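Local coordinates for protein L-talarate/Galactarate Dehydratase (Salmonella typhimurium, PDB 2PP0) that catalyses the magnesium-dependent dehydration of L-talarate and galactarate to 5-keto-4-deoxy-D-glucarate and, in competition, the epimerization of L-talarate to galactarate, at residues P355-Q360 with L376-S381. Sequence-based numbering, arbitrary orientation.
Sequences PLFNEQ and LGFTLS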
loop_
_atom_site.group_PDB
_atom_site.type_symbol
_atom_site.label_atom_id
_atom_site.label_comp_id
_atom_site.label_asym_id
_atom_site.label_seq_id
_atom_site.Cartn_x
_atom_site.Cartn_y
_atom_site.Cartn_z
ATOM N N PRO B 355 -9.649 1.476 29.570
ATOM C CA PRO B 355 -10.394 0.379 30.199
ATOM C C PRO B 355 -10.993 -0.692 29.282
ATOM O O PRO B 355 -11.433 -1.738 29.757
ATOM C CB PRO B 355 -11.461 1.111 31.019
ATOM C CG PRO B 355 -11.670 2.381 30.258
ATOM C CD PRO B 355 -10.273 2.777 29.875
ATOM N N LEU B 356 -11.013 -0.451 27.975
ATOM C CA LEU B 356 -11.575 -1.437 27.054
ATOM C C LEU B 356 -10.616 -2.592 26.804
ATOM O O LEU B 356 -11.024 -3.673 26.374
ATOM C CB LEU B 356 -11.910 -0.792 25.703
ATOM C CG LEU B 356 -13.068 0.201 25.610
ATOM C CD1 LEU B 356 -13.189 0.662 24.167
ATOM C CD2 LEU B 356 -14.370 -0.452 26.072
ATOM N N PHE B 357 -9.338 -2.359 27.075
ATOM C CA PHE B 357 -8.316 -3.368 26.830
ATOM C C PHE B 357 -7.539 -3.801 28.068
ATOM O O PHE B 357 -7.393 -3.046 29.026
ATOM C CB PHE B 357 -7.347 -2.838 25.776
ATOM C CG PHE B 357 -8.029 -2.293 24.553
ATOM C CD1 PHE B 357 -8.696 -3.141 23.676
ATOM C CD2 PHE B 357 -8.024 -0.927 24.292
ATOM C CE1 PHE B 357 -9.351 -2.637 22.552
ATOM C CE2 PHE B 357 -8.676 -0.411 23.172
ATOM C CZ PHE B 357 -9.340 -1.269 22.301
ATOM N N ASN B 358 -7.030 -5.024 28.027
ATOM C CA ASN B 358 -6.257 -5.569 29.130
ATOM C C ASN B 358 -4.856 -4.972 29.169
ATOM O O ASN B 358 -4.254 -4.853 30.238
ATOM C CB ASN B 358 -6.167 -7.090 28.993
ATOM C CG ASN B 358 -7.490 -7.771 29.252
ATOM O OD1 ASN B 358 -7.835 -8.755 28.603
ATOM N ND2 ASN B 358 -8.236 -7.254 30.219
ATOM N N GLU B 359 -4.349 -4.585 28.000
ATOM C CA GLU B 359 -3.007 -4.022 27.885
ATOM C C GLU B 359 -2.999 -2.500 27.741
ATOM O O GLU B 359 -3.940 -1.911 27.209
ATOM C CB GLU B 359 -2.291 -4.649 26.684
ATOM C CG GLU B 359 -2.368 -6.177 26.629
ATOM C CD GLU B 359 -3.644 -6.696 25.979
ATOM O OE1 GLU B 359 -4.574 -5.896 25.738
ATOM O OE2 GLU B 359 -3.719 -7.913 25.709
ATOM N N GLN B 360 -1.931 -1.870 28.216
ATOM C CA GLN B 360 -1.785 -0.421 28.136
ATOM C C GLN B 360 -0.490 -0.093 27.394
ATOM O O GLN B 360 0.479 -0.846 27.474
ATOM C CB GLN B 360 -1.737 0.191 29.541
ATOM C CG GLN B 360 -2.958 -0.103 30.419
ATOM C CD GLN B 360 -4.271 0.328 29.777
ATOM O OE1 GLN B 360 -4.382 1.437 29.246
ATOM N NE2 GLN B 360 -5.275 -0.543 29.837
ATOM N N LEU B 376 -2.818 -5.540 16.646
ATOM C CA LEU B 376 -2.984 -4.253 17.309
ATOM C C LEU B 376 -2.307 -4.298 18.674
ATOM O O LEU B 376 -1.915 -3.270 19.217
ATOM C CB LEU B 376 -4.474 -3.923 17.475
ATOM C CG LEU B 376 -5.246 -3.757 16.165
ATOM C CD1 LEU B 376 -6.745 -3.592 16.441
ATOM C CD2 LEU B 376 -4.691 -2.547 15.424
ATOM N N GLY B 377 -2.176 -5.503 19.227
ATOM C CA GLY B 377 -1.539 -5.658 20.524
ATOM C C GLY B 377 -2.462 -5.404 21.704
ATOM O O GLY B 377 -2.018 -4.978 22.770
ATOM N N PHE B 378 -3.750 -5.670 21.520
ATOM C CA PHE B 378 -4.724 -5.453 22.584
ATOM C C PHE B 378 -5.746 -6.573 22.628
ATOM O O PHE B 378 -6.103 -7.131 21.593
ATOM C CB PHE B 378 -5.466 -4.123 22.364
ATOM C CG PHE B 378 -4.615 -2.894 22.579
ATOM C CD1 PHE B 378 -4.276 -2.478 23.865
ATOM C CD2 PHE B 378 -4.176 -2.137 21.497
ATOM C CE1 PHE B 378 -3.515 -1.328 24.069
ATOM C CE2 PHE B 378 -3.413 -0.982 21.689
ATOM C CZ PHE B 378 -3.083 -0.577 22.978
ATOM N N THR B 379 -6.207 -6.910 23.830
ATOM C CA THR B 379 -7.236 -7.932 23.994
ATOM C C THR B 379 -8.385 -7.263 24.746
ATOM O O THR B 379 -8.157 -6.419 25.609
ATOM C CB THR B 379 -6.742 -9.153 24.803
ATOM O OG1 THR B 379 -6.356 -8.735 26.116
ATOM C CG2 THR B 379 -5.561 -9.812 24.104
ATOM N N LEU B 380 -9.614 -7.625 24.403
ATOM C CA LEU B 380 -10.789 -7.045 25.046
ATOM C C LEU B 380 -10.875 -7.413 26.522
ATOM O O LEU B 380 -10.787 -8.586 26.888
ATOM C CB LEU B 380 -12.056 -7.502 24.326
ATOM C CG LEU B 380 -12.208 -7.004 22.886
ATOM C CD1 LEU B 380 -13.412 -7.668 22.233
ATOM C CD2 LEU B 380 -12.353 -5.484 22.883
ATOM N N SER B 381 -11.048 -6.398 27.360
ATOM C CA SER B 381 -11.142 -6.575 28.804
ATOM C C SER B 381 -12.539 -7.013 29.213
ATOM O O SER B 381 -13.466 -7.010 28.401
ATOM C CB SER B 381 -10.847 -5.261 29.503
ATOM O OG SER B 381 -11.937 -4.376 29.306
#
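Glu359 reaches across to Thr379 with its carboxylate, which meets both the backbone and the side chain of that residue. Its CB lies 3.9 Å from Gly377 O, and CG stays near the same carbonyl. A bend at chi2 (84°) then turns the carboxylate to Thr379, where OE1 accepts a 2.7 Å hydrogen bond from Thr379 N on its syn side. OE1 also lies against Phe378 CA, at 3.2 Å. OE2 sits 2.8 Å from Thr379 OG1 and 3.1 Å from the methyl Thr379 CG2. Asn358 OD1 lies almost as near that hydroxyl, so its single proton has two possible acceptors.

Backbone pairing continues the join: Asn358 N donates to Thr379 O almost in line with the carbonyl, and Ser381 N donates to Leu356 O almost straight (173°). With OG between its backbone N and carbonyl carbon, Ser381 gives a short 2.7 Å hydrogen bond to Pro355 O, while the same oxygen caps Ala384 N at the start of helix 382-386.

Away from these polar bonds, the Phe357 ring lies between Leu356 CB over one face and Phe378 CG set off-centre over the opposite face. The two phenyl planes are inclined at 39°, and Phe357 CD1 comes within 3.6 Å of Phe378 CB. Both aromatic side chains also touch Glu332 of helix 331-339, whereas Leu380 packs on Ile64 of strand 57-69. The two backbone bonds flank Phe357 and Leu380, a single antiparallel, non-hydrogen-bonded bridge between two loops, where the C-terminal barrel domain meets the N-terminal capping domain of the enolase superfamily fold.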